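C2 domain protein (Ramazzottius varieornatus, PDB 7DF2) binds calcium ions through a C2 domain and, carrying a signal sequence, is probably secreted; its biological role in tardigrades is not established. Local coordinates at residues Y34-T38 with I150-R154; V47-Q53 with S179-R185; A74-E79 with I114-V118; I126-A132 with D144-I150. One frame throughout, in Å; residues are numbered along the deposited sequence. Where two conformers were deposited one is given.

In the fold
The four contacts sample a C2-type beta-sandwich in its two sheets and between them. Contact 4 pairs two strands of one sheet, contact 2 two strands of the other, and contact 3 spans the gap between sheets; contact 1 ties the start of the model to the loop that leaves contact 4, sharing Ile150 with it. Contacts 2 and 4 meet across the sandwich, their centres 11 Å apart, where Ser180 OG and Tyr146 OH lie at 2.7 Å. Contacts 3 and 4 join through Asp77 OD2 and Arg129 NE at 2.8 Å. The side chains of Thr52 and Ala132 lie about 11 and 12 Å from a bound calcium, while Arg49 makes a weak hydrogen bond to a glucose.

Contact 1 (Y34-T38 with I150-R154); sequences YPLIT and ITGER
Pro35 and Glu153 have the closest CA atoms between residues 34-38 and the loop that follows strand 139-150, 6.0 Å apart, and no direct hydrogen bond links the two segments. A water bridges them instead, donating to Pro35 O and accepting from Gly152 N, each at 2.7 Å. The side chains supply the rest of the grip. The Tyr34 ring lies across Thr151 so that CG2 of the threonine stands 3.7 Å from the ring centroid and only 10° off its normal, a CH-pi contact over the face. At the ring's edge comes Glu153 OE1, 3.4 Å from Tyr34 CD1. That oxygen is steadied by Thr151 OG1, which binds its syn lone pair at 2.8 Å; with chi1 at 62°, OG1 sits between backbone N and carbonyl carbon and CG2 is turned to the ring. An alanine in place of Thr151 would take away both branches and would probably leave the tyrosine face without its methyl and the Glu153 carboxylate freer to turn. Further along, Pro35 CG rests on Glu153 N at 3.6 Å, and Ile37 CD1 approaches Gly152 CA. Backbone bonds from Ile37 to Val123 and from Ile150 to Ile126 bring both segments to strand 121-136. The contact thus joins an N-terminal segment to a loop at the edge of a beta-sandwich, away from the calcium sites.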
# COMPACT_ATOMS: atom_id res chain seq x y z
N TYR A 34 12.11 2.99 16.76
CA TYR A 34 12.58 2.23 15.61
C TYR A 34 13.86 2.83 15.04
O TYR A 34 14.00 4.05 14.98
CB TYR A 34 11.50 2.18 14.52
CG TYR A 34 10.21 1.51 14.95
CD1 TYR A 34 10.17 0.14 15.17
CD2 TYR A 34 9.05 2.24 15.13
CE1 TYR A 34 8.99 -0.48 15.57
CE2 TYR A 34 7.87 1.63 15.53
CZ TYR A 34 7.85 0.27 15.74
OH TYR A 34 6.68 -0.35 16.13
N PRO A 35 14.78 1.97 14.61
CA PRO A 35 16.10 2.44 14.17
C PRO A 35 16.03 3.24 12.88
O PRO A 35 15.20 2.98 12.00
CB PRO A 35 16.89 1.15 13.96
CG PRO A 35 15.84 0.11 13.68
CD PRO A 35 14.68 0.50 14.55
N LEU A 36 16.92 4.21 12.76
CA LEU A 36 17.01 5.02 11.55
C LEU A 36 17.73 4.22 10.46
O LEU A 36 18.87 3.78 10.64
CB LEU A 36 17.75 6.33 11.83
CG LEU A 36 17.74 7.34 10.68
CD1 LEU A 36 16.43 8.08 10.64
CD2 LEU A 36 18.91 8.31 10.83
N ILE A 37 17.05 4.03 9.33
CA ILE A 37 17.60 3.34 8.17
C ILE A 37 18.07 4.39 7.18
O ILE A 37 17.26 5.20 6.70
CB ILE A 37 16.56 2.40 7.54
CG1 ILE A 37 15.91 1.52 8.62
CG2 ILE A 37 17.20 1.56 6.44
CD1 ILE A 37 16.91 0.73 9.46
N THR A 38 19.36 4.40 6.88
CA THR A 38 19.93 5.39 5.98
C THR A 38 20.72 4.68 4.89
O THR A 38 21.06 3.50 5.01
CB THR A 38 20.82 6.41 6.72
OG1 THR A 38 20.13 6.89 7.88
CG2 THR A 38 21.15 7.62 5.84
N ILE A 150 6.57 -0.50 7.55
CA ILE A 150 7.84 -1.21 7.47
C ILE A 150 8.79 -0.52 8.44
O ILE A 150 8.94 0.71 8.41
CB ILE A 150 8.40 -1.20 6.04
CG1 ILE A 150 7.44 -1.89 5.07
CG2 ILE A 150 9.77 -1.85 5.99
CD1 ILE A 150 7.66 -1.47 3.62
N THR A 151 9.42 -1.31 9.31
CA THR A 151 10.45 -0.81 10.22
C THR A 151 11.63 -1.77 10.18
O THR A 151 11.51 -2.92 9.73
CB THR A 151 9.93 -0.65 11.66
OG1 THR A 151 9.51 -1.93 12.16
CG2 THR A 151 8.74 0.31 11.70
N GLY A 152 12.78 -1.30 10.65
CA GLY A 152 14.04 -1.96 10.37
C GLY A 152 14.75 -2.66 11.51
O GLY A 152 15.91 -3.03 11.34
N GLU A 153 14.10 -2.85 12.66
CA GLU A 153 14.80 -3.45 13.79
C GLU A 153 15.11 -4.93 13.53
O GLU A 153 16.27 -5.35 13.59
CB GLU A 153 14.00 -3.24 15.08
CG GLU A 153 12.82 -4.18 15.33
CD GLU A 153 11.63 -3.88 14.43
OE1 GLU A 153 11.54 -2.74 13.92
OE2 GLU A 153 10.82 -4.80 14.20
N ARG A 154 14.09 -5.72 13.17
CA ARG A 154 14.31 -7.15 12.95
C ARG A 154 14.88 -7.42 11.57
O ARG A 154 15.81 -8.23 11.42
CB ARG A 154 13.00 -7.91 13.11
CG ARG A 154 12.57 -8.13 14.54
CD ARG A 154 12.99 -9.50 15.02
NE ARG A 154 12.18 -9.90 16.15
CZ ARG A 154 11.57 -11.07 16.27
NH1 ARG A 154 11.70 -11.98 15.32
NH2 ARG A 154 10.85 -11.32 17.35
O HOH W 1 13.16 1.30 11.28

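Contact 2 (V47-Q53 with S179-R185); sequences VVRLDTQ and SSKVYLR. With GLC (alpha-D-glucopyranose), chain B.
Arg49, in one of its two conformers, lays its guanidinium flat on the Tyr183 ring, the centres 3.9 Å apart and the planes at 16°, a stacked cation-pi pair. NH2 lies over the ring, while NH1 faces outward to make a weak hydrogen bond to O4 of the bound glucose at 3.2 Å. Val48 CG1 comes near the same oxygen, and Glu109, hydrogen-bonded to the sugar, adds to this glycan pocket. A salt bridge from NH1 to Glu169 fixes the arginine's outer end, and its chain, extended from CG to NE, crosses the tyrosine at a slant. Beneath them the antiparallel strands hold both residues in place: Tyr183 N donates to Arg49 O at 2.8 Å in an almost straight bond (176°), and Asp51 N to Lys181 O is comparably direct. Ser179 OG gives its proton to Gln53 OE1 at 2.6 Å, tilted 19° from the carbonyl plane; Arg177 also binds that oxygen. Asp51 OD1 accepts from Gln53 N in an Asx turn, while a water links OD2 to Ser179 O. On the side away from the sugar, Leu50 CD2 meets Val182 CG2 at 3.6 Å, and Val47 CG2 packs on Leu184 CD2. This apolar face covers Tyr146 and Cys148 of strand 139-150 in the opposing sheet, while strands 107-119 and 170-173 flank the pair within its own.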
# COMPACT_ATOMS: atom_id res chain seq x y z
N VAL A 47 1.03 -6.13 -3.40
CA VAL A 47 -0.35 -6.20 -2.93
C VAL A 47 -0.90 -7.55 -3.39
O VAL A 47 -1.14 -7.76 -4.59
CB VAL A 47 -1.19 -5.03 -3.45
CG1 VAL A 47 -2.66 -5.19 -3.05
CG2 VAL A 47 -0.61 -3.73 -2.89
N VAL A 48 -1.09 -8.46 -2.44
CA VAL A 48 -1.40 -9.84 -2.78
C VAL A 48 -2.88 -10.01 -3.09
O VAL A 48 -3.25 -10.48 -4.17
CB VAL A 48 -0.96 -10.78 -1.63
CG1 VAL A 48 -1.32 -12.22 -1.97
CG2 VAL A 48 0.55 -10.61 -1.37
N ARG A 49 -3.73 -9.60 -2.16
CA ARG A 49 -5.17 -9.70 -2.37
C ARG A 49 -5.87 -8.79 -1.37
O ARG A 49 -5.27 -8.32 -0.40
CB ARG A 49 -5.64 -11.15 -2.22
CG ARG A 49 -5.40 -11.73 -0.85
CD ARG A 49 -5.93 -13.16 -0.77
NE ARG A 49 -5.79 -13.65 0.59
CZ ARG A 49 -4.65 -14.04 1.13
NH1 ARG A 49 -3.53 -14.03 0.41
NH2 ARG A 49 -4.62 -14.45 2.39
N LEU A 50 -7.14 -8.54 -1.64
CA LEU A 50 -7.96 -7.62 -0.85
C LEU A 50 -9.27 -8.33 -0.55
O LEU A 50 -9.97 -8.75 -1.47
CB LEU A 50 -8.19 -6.33 -1.64
CG LEU A 50 -8.76 -4.99 -1.14
CD1 LEU A 50 -9.80 -5.16 -0.11
CD2 LEU A 50 -7.66 -4.02 -0.66
N ASP A 51 -9.60 -8.44 0.74
CA ASP A 51 -10.87 -9.02 1.18
C ASP A 51 -11.78 -7.87 1.58
O ASP A 51 -11.65 -7.32 2.68
CB ASP A 51 -10.67 -10.00 2.33
CG ASP A 51 -11.98 -10.70 2.75
OD1 ASP A 51 -13.02 -10.53 2.07
OD2 ASP A 51 -11.96 -11.41 3.77
N THR A 52 -12.68 -7.47 0.67
CA THR A 52 -13.65 -6.42 0.99
C THR A 52 -14.79 -6.93 1.86
O THR A 52 -15.54 -6.12 2.41
CB THR A 52 -14.28 -5.86 -0.28
OG1 THR A 52 -15.10 -6.88 -0.86
CG2 THR A 52 -13.22 -5.43 -1.31
N GLN A 53 -14.95 -8.25 1.95
CA GLN A 53 -16.11 -8.89 2.56
C GLN A 53 -17.42 -8.43 1.93
O GLN A 53 -18.50 -8.60 2.51
CB GLN A 53 -16.14 -8.65 4.08
CG GLN A 53 -14.85 -9.04 4.78
CD GLN A 53 -14.98 -8.95 6.28
OE1 GLN A 53 -15.15 -7.86 6.83
NE2 GLN A 53 -14.90 -10.10 6.96
N SER A 179 -12.04 -5.77 10.07
CA SER A 179 -12.21 -7.11 9.52
C SER A 179 -11.98 -7.16 8.02
O SER A 179 -11.84 -8.26 7.47
CB SER A 179 -13.60 -7.67 9.84
OG SER A 179 -14.61 -6.91 9.20
N SER A 180 -11.96 -6.01 7.35
CA SER A 180 -11.51 -5.94 5.97
C SER A 180 -9.98 -5.89 5.96
O SER A 180 -9.38 -5.09 6.69
CB SER A 180 -12.09 -4.70 5.28
OG SER A 180 -11.69 -4.63 3.93
N LYS A 181 -9.36 -6.74 5.14
CA LYS A 181 -7.91 -6.87 5.14
C LYS A 181 -7.37 -6.78 3.72
O LYS A 181 -7.95 -7.35 2.79
CB LYS A 181 -7.45 -8.21 5.74
CG LYS A 181 -8.12 -8.56 7.06
CD LYS A 181 -7.49 -7.86 8.24
CE LYS A 181 -7.95 -8.57 9.52
NZ LYS A 181 -8.03 -7.66 10.70
N VAL A 182 -6.26 -6.06 3.55
CA VAL A 182 -5.43 -6.17 2.37
C VAL A 182 -4.19 -6.95 2.78
O VAL A 182 -3.61 -6.69 3.85
CB VAL A 182 -5.07 -4.81 1.74
CG1 VAL A 182 -4.18 -3.99 2.64
CG2 VAL A 182 -4.36 -5.05 0.40
N TYR A 183 -3.82 -7.94 1.98
CA TYR A 183 -2.68 -8.77 2.30
C TYR A 183 -1.49 -8.24 1.52
O TYR A 183 -1.57 -8.09 0.30
CB TYR A 183 -2.95 -10.23 1.97
CG TYR A 183 -4.01 -10.79 2.89
CD1 TYR A 183 -5.35 -10.55 2.65
CD2 TYR A 183 -3.66 -11.50 4.04
CE1 TYR A 183 -6.35 -11.02 3.52
CE2 TYR A 183 -4.64 -11.98 4.91
CZ TYR A 183 -5.98 -11.74 4.64
OH TYR A 183 -6.96 -12.22 5.48
N LEU A 184 -0.41 -7.95 2.24
CA LEU A 184 0.75 -7.26 1.69
C LEU A 184 2.02 -8.06 1.94
O LEU A 184 2.12 -8.81 2.91
CB LEU A 184 0.93 -5.87 2.31
CG LEU A 184 -0.25 -4.92 2.18
CD1 LEU A 184 0.03 -3.64 2.96
CD2 LEU A 184 -0.49 -4.62 0.70
N ARG A 185 3.00 -7.87 1.05
CA ARG A 185 4.37 -8.31 1.30
C ARG A 185 5.30 -7.19 0.90
O ARG A 185 4.98 -6.39 0.02
CB ARG A 185 4.75 -9.55 0.48
CG ARG A 185 3.89 -10.76 0.68
CD ARG A 185 4.53 -11.96 -0.01
NE ARG A 185 4.78 -11.74 -1.44
CZ ARG A 185 5.57 -12.52 -2.18
NH1 ARG A 185 6.21 -13.54 -1.61
NH2 ARG A 185 5.74 -12.27 -3.47
C1 GLC B . -3.02 -18.98 -3.74
C2 GLC B . -4.45 -18.70 -3.26
C3 GLC B . -4.73 -17.19 -3.12
C4 GLC B . -3.58 -16.47 -2.43
C5 GLC B . -2.23 -16.97 -2.96
C6 GLC B . -1.06 -16.29 -2.25
O2 GLC B . -5.41 -19.29 -4.12
O3 GLC B . -5.93 -16.99 -2.39
O4 GLC B . -3.68 -15.07 -2.59
O5 GLC B . -2.15 -18.37 -2.81
O6 GLC B . -0.10 -15.95 -3.22
O HOH W 2 -9.80 -13.14 4.04
O HOH W 3 -10.67 -9.81 5.57

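Contact 3 (A74-E79 with I114-V118); sequences AFIDTE and ISRDV
Arg116 reaches from one sheet of the beta-sandwich to the other, its CG placed anti to the backbone N (chi1 -175°) and the rest of the chain extended, so that the guanidinium arrives at the end of strand 70-77. There the flat group is met on several sides. Its NH1 donates to Ile76 O at 2.8 Å, in the carbonyl plane and nearly in its own. Thr78 OG1 lies over the centre of one face, 3.1 Å from Arg116 CZ, without a hydrogen bond to the group. The Phe75 ring comes obliquely to NH1. Asn201 and Ser199, from the C-terminal segment, also bind the arginine. A leucine in place of Arg116 would probably leave Glu79 without its charged mate and Ile76 O without this donor. Toward Ala74 the contact turns apolar: Ile76 and Ile114 reach past one another from the two sheets, and Ile114 CD1 touches Ala74 CB at 3.9 Å. At the other end Thr78 CG2 meets Val118 CG2. Glu79 OE2 comes to the edge of the guanidinium, near its plane, with the carboxylate turned 53° from it, and makes a salt bridge with Arg116 NH2 at 2.9 Å, though the hydrogen bond within it is weak and bent to 124°.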
# COMPACT_ATOMS: atom_id res chain seq x y z
N ALA A 74 -2.41 2.17 -4.63
CA ALA A 74 -1.36 1.89 -3.66
C ALA A 74 -0.23 2.90 -3.78
O ALA A 74 0.01 3.49 -4.83
CB ALA A 74 -0.79 0.48 -3.82
N PHE A 75 0.49 3.07 -2.67
CA PHE A 75 1.61 4.01 -2.60
C PHE A 75 2.55 3.58 -1.48
O PHE A 75 2.10 3.15 -0.42
CB PHE A 75 1.09 5.43 -2.37
CG PHE A 75 2.15 6.50 -2.52
CD1 PHE A 75 2.49 6.98 -3.77
CD2 PHE A 75 2.77 7.03 -1.40
CE1 PHE A 75 3.45 7.98 -3.91
CE2 PHE A 75 3.73 8.02 -1.53
CZ PHE A 75 4.07 8.49 -2.79
N ILE A 76 3.86 3.70 -1.72
CA ILE A 76 4.87 3.49 -0.68
C ILE A 76 5.20 4.87 -0.11
O ILE A 76 5.80 5.70 -0.80
CB ILE A 76 6.13 2.80 -1.23
CG1 ILE A 76 5.81 1.41 -1.77
CG2 ILE A 76 7.19 2.73 -0.16
CD1 ILE A 76 6.91 0.83 -2.71
N ASP A 77 4.81 5.12 1.15
CA ASP A 77 4.93 6.45 1.76
C ASP A 77 6.19 6.51 2.62
O ASP A 77 6.19 6.12 3.79
CB ASP A 77 3.69 6.77 2.59
CG ASP A 77 3.72 8.17 3.19
OD1 ASP A 77 4.70 8.93 2.92
OD2 ASP A 77 2.77 8.52 3.92
N THR A 78 7.27 7.05 2.05
CA THR A 78 8.53 7.16 2.77
C THR A 78 8.65 8.46 3.56
O THR A 78 9.66 8.63 4.26
CB THR A 78 9.69 7.07 1.78
OG1 THR A 78 9.53 8.08 0.78
CG2 THR A 78 9.74 5.67 1.13
N GLU A 79 7.68 9.36 3.46
CA GLU A 79 7.81 10.71 3.99
C GLU A 79 6.84 11.04 5.12
O GLU A 79 7.23 11.72 6.07
CB GLU A 79 7.63 11.74 2.87
CG GLU A 79 8.51 11.52 1.64
CD GLU A 79 8.25 12.57 0.57
OE1 GLU A 79 7.54 13.55 0.86
OE2 GLU A 79 8.76 12.42 -0.56
N ILE A 114 4.59 -2.51 -6.71
CA ILE A 114 5.15 -1.20 -6.99
C ILE A 114 6.44 -1.05 -6.20
O ILE A 114 6.72 -1.81 -5.27
CB ILE A 114 4.17 -0.04 -6.67
CG1 ILE A 114 3.78 -0.05 -5.20
CG2 ILE A 114 2.90 -0.15 -7.54
CD1 ILE A 114 2.95 1.19 -4.80
N SER A 115 7.28 -0.09 -6.61
CA SER A 115 8.50 0.13 -5.85
C SER A 115 8.84 1.61 -5.79
O SER A 115 8.37 2.43 -6.58
CB SER A 115 9.69 -0.66 -6.42
OG SER A 115 10.05 -0.19 -7.70
N ARG A 116 9.67 1.94 -4.80
CA ARG A 116 10.11 3.30 -4.56
C ARG A 116 11.45 3.26 -3.85
O ARG A 116 11.72 2.34 -3.07
CB ARG A 116 9.09 4.07 -3.71
CG ARG A 116 9.44 5.55 -3.54
CD ARG A 116 8.42 6.29 -2.67
NE ARG A 116 8.76 7.70 -2.57
CZ ARG A 116 8.07 8.59 -1.85
NH1 ARG A 116 6.99 8.21 -1.18
NH2 ARG A 116 8.46 9.86 -1.81
N ASP A 117 12.28 4.26 -4.12
CA ASP A 117 13.63 4.31 -3.57
C ASP A 117 13.77 5.39 -2.51
O ASP A 117 13.07 6.42 -2.55
CB ASP A 117 14.67 4.59 -4.66
CG ASP A 117 14.63 3.58 -5.78
OD1 ASP A 117 14.05 2.50 -5.59
OD2 ASP A 117 15.20 3.87 -6.85
N VAL A 118 14.70 5.16 -1.60
CA VAL A 118 15.13 6.16 -0.62
C VAL A 118 16.58 6.49 -0.97
O VAL A 118 17.42 5.59 -1.04
CB VAL A 118 15.01 5.64 0.82
CG1 VAL A 118 15.70 6.59 1.78
CG2 VAL A 118 13.54 5.45 1.19
O HOH W 4 11.73 8.32 -0.94

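Contact 4 (I126-A132 with D144-I150); sequences IAMRVRA and DNYKCHI
Met128 bends at chi3 (-77°), which brings its CE against Ile150 CG1, while its CG meets Ile150 CD1, the two chains roughly perpendicular. In one of the two conformers of Cys148, SG lies 3.6 Å from the same CE; this cysteine can form a disulfide with Cys172 of strand 170-173. On the other face, Lys147, its CG anti to the backbone N, runs beside Arg129 and lays CD over one face of the guanidinium, 3.7 Å from Arg129 NH1 and nearer its border than its centre. The two like charges stay 4.2 Å apart, NH2 to NZ, and a water accepting from both Arg129 NH1 and Lys147 NZ probably eases their proximity; Asp77 pairs with the arginine, and Pro81 O takes the lysine. Arg131 NH1 donates to Asn145 OD1 at 2.9 Å, with guanidinium and amide planes 45° apart. The hairpin backbone is a regular antiparallel pairing, and Ala132 N to Asp144 O is a nearly straight bond (2.9 Å, 178°). Strand 70-77 continues the sheet beyond strand 121-136. Met128, Val130, Tyr146 and Ile150 turn instead to the sandwich interior, where strands 41-51 and 181-190 of the other sheet cover them.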
# COMPACT_ATOMS: atom_id res chain seq x y z
N ILE A 126 8.27 3.31 7.14
CA ILE A 126 7.73 3.49 5.79
C ILE A 126 6.32 2.91 5.78
O ILE A 126 6.12 1.75 6.16
CB ILE A 126 8.61 2.81 4.73
CG1 ILE A 126 9.98 3.48 4.68
CG2 ILE A 126 7.94 2.83 3.36
CD1 ILE A 126 10.97 2.76 3.80
N ALA A 127 5.36 3.71 5.35
CA ALA A 127 3.95 3.31 5.37
C ALA A 127 3.55 2.77 4.01
O ALA A 127 3.55 3.51 3.02
CB ALA A 127 3.07 4.49 5.77
N MET A 128 3.21 1.49 3.96
CA MET A 128 2.53 0.95 2.79
C MET A 128 1.07 1.39 2.87
O MET A 128 0.40 1.11 3.87
CB MET A 128 2.65 -0.57 2.76
CG MET A 128 4.08 -1.05 2.55
SD MET A 128 4.18 -2.84 2.44
CE MET A 128 4.05 -3.35 4.15
N ARG A 129 0.60 2.12 1.86
CA ARG A 129 -0.74 2.69 1.86
C ARG A 129 -1.55 2.07 0.73
O ARG A 129 -1.06 1.99 -0.40
CB ARG A 129 -0.71 4.22 1.70
CG ARG A 129 -0.10 4.96 2.88
CD ARG A 129 -0.33 6.46 2.72
NE ARG A 129 0.26 7.20 3.83
CZ ARG A 129 -0.38 7.51 4.96
NH1 ARG A 129 -1.64 7.13 5.14
NH2 ARG A 129 0.25 8.19 5.91
N VAL A 130 -2.78 1.65 1.03
CA VAL A 130 -3.70 1.16 0.01
C VAL A 130 -5.05 1.81 0.26
O VAL A 130 -5.49 1.94 1.41
CB VAL A 130 -3.85 -0.38 0.04
CG1 VAL A 130 -4.92 -0.85 -0.95
CG2 VAL A 130 -2.53 -1.07 -0.27
N ARG A 131 -5.70 2.24 -0.81
CA ARG A 131 -7.08 2.71 -0.71
C ARG A 131 -7.95 1.94 -1.69
O ARG A 131 -7.59 1.78 -2.87
CB ARG A 131 -7.17 4.22 -0.98
CG ARG A 131 -8.63 4.74 -1.06
CD ARG A 131 -8.63 6.27 -1.17
NE ARG A 131 -9.96 6.83 -1.32
CZ ARG A 131 -10.76 7.15 -0.31
NH1 ARG A 131 -10.36 6.95 0.94
NH2 ARG A 131 -11.95 7.67 -0.54
N ALA A 132 -9.09 1.46 -1.21
CA ALA A 132 -10.04 0.75 -2.04
C ALA A 132 -11.38 1.47 -1.99
O ALA A 132 -11.87 1.79 -0.91
CB ALA A 132 -10.20 -0.71 -1.58
N ASP A 144 -12.19 0.99 2.10
CA ASP A 144 -11.37 1.35 3.25
C ASP A 144 -10.03 1.90 2.78
O ASP A 144 -9.65 1.80 1.61
CB ASP A 144 -11.13 0.16 4.19
CG ASP A 144 -11.33 0.55 5.66
OD1 ASP A 144 -10.99 1.70 6.00
OD2 ASP A 144 -11.84 -0.28 6.46
N ASN A 145 -9.34 2.53 3.74
CA ASN A 145 -7.92 2.82 3.66
C ASN A 145 -7.17 1.82 4.53
O ASN A 145 -7.66 1.42 5.60
CB ASN A 145 -7.61 4.25 4.13
CG ASN A 145 -8.24 5.32 3.26
OD1 ASN A 145 -8.39 5.16 2.05
ND2 ASN A 145 -8.58 6.45 3.87
N TYR A 146 -5.99 1.40 4.09
CA TYR A 146 -5.19 0.40 4.79
C TYR A 146 -3.77 0.93 4.89
O TYR A 146 -3.22 1.40 3.90
CB TYR A 146 -5.20 -0.94 4.03
CG TYR A 146 -6.57 -1.43 3.63
CD1 TYR A 146 -7.20 -0.94 2.49
CD2 TYR A 146 -7.22 -2.40 4.38
CE1 TYR A 146 -8.46 -1.38 2.12
CE2 TYR A 146 -8.49 -2.85 4.02
CZ TYR A 146 -9.11 -2.34 2.90
OH TYR A 146 -10.37 -2.79 2.55
N LYS A 147 -3.18 0.87 6.09
CA LYS A 147 -1.81 1.32 6.29
C LYS A 147 -1.06 0.32 7.15
O LYS A 147 -1.53 -0.06 8.22
CB LYS A 147 -1.75 2.71 6.93
CG LYS A 147 -0.34 3.24 7.17
CD LYS A 147 -0.35 4.70 7.59
CE LYS A 147 -0.67 4.84 9.08
NZ LYS A 147 -0.72 6.28 9.50
N CYS A 148 0.12 -0.06 6.67
CA CYS A 148 1.00 -1.05 7.28
C CYS A 148 2.40 -0.46 7.28
O CYS A 148 2.83 0.09 6.26
CB CYS A 148 0.96 -2.35 6.46
SG CYS A 148 1.98 -3.67 7.03
N HIS A 149 3.10 -0.53 8.41
CA HIS A 149 4.42 0.07 8.49
C HIS A 149 5.55 -0.93 8.28
O HIS A 149 5.52 -2.05 8.80
CB HIS A 149 4.60 0.74 9.85
CG HIS A 149 3.70 1.92 10.06
ND1 HIS A 149 3.69 3.00 9.20
CD2 HIS A 149 2.78 2.18 11.02
CE1 HIS A 149 2.80 3.88 9.63
NE2 HIS A 149 2.24 3.41 10.73
N ILE A 150 6.57 -0.50 7.55
CA ILE A 150 7.84 -1.21 7.47
C ILE A 150 8.79 -0.52 8.44
O ILE A 150 8.94 0.71 8.41
CB ILE A 150 8.40 -1.20 6.04
CG1 ILE A 150 7.44 -1.89 5.07
CG2 ILE A 150 9.77 -1.85 5.99
CD1 ILE A 150 7.66 -1.47 3.62
O HOH W 5 -2.71 7.27 7.84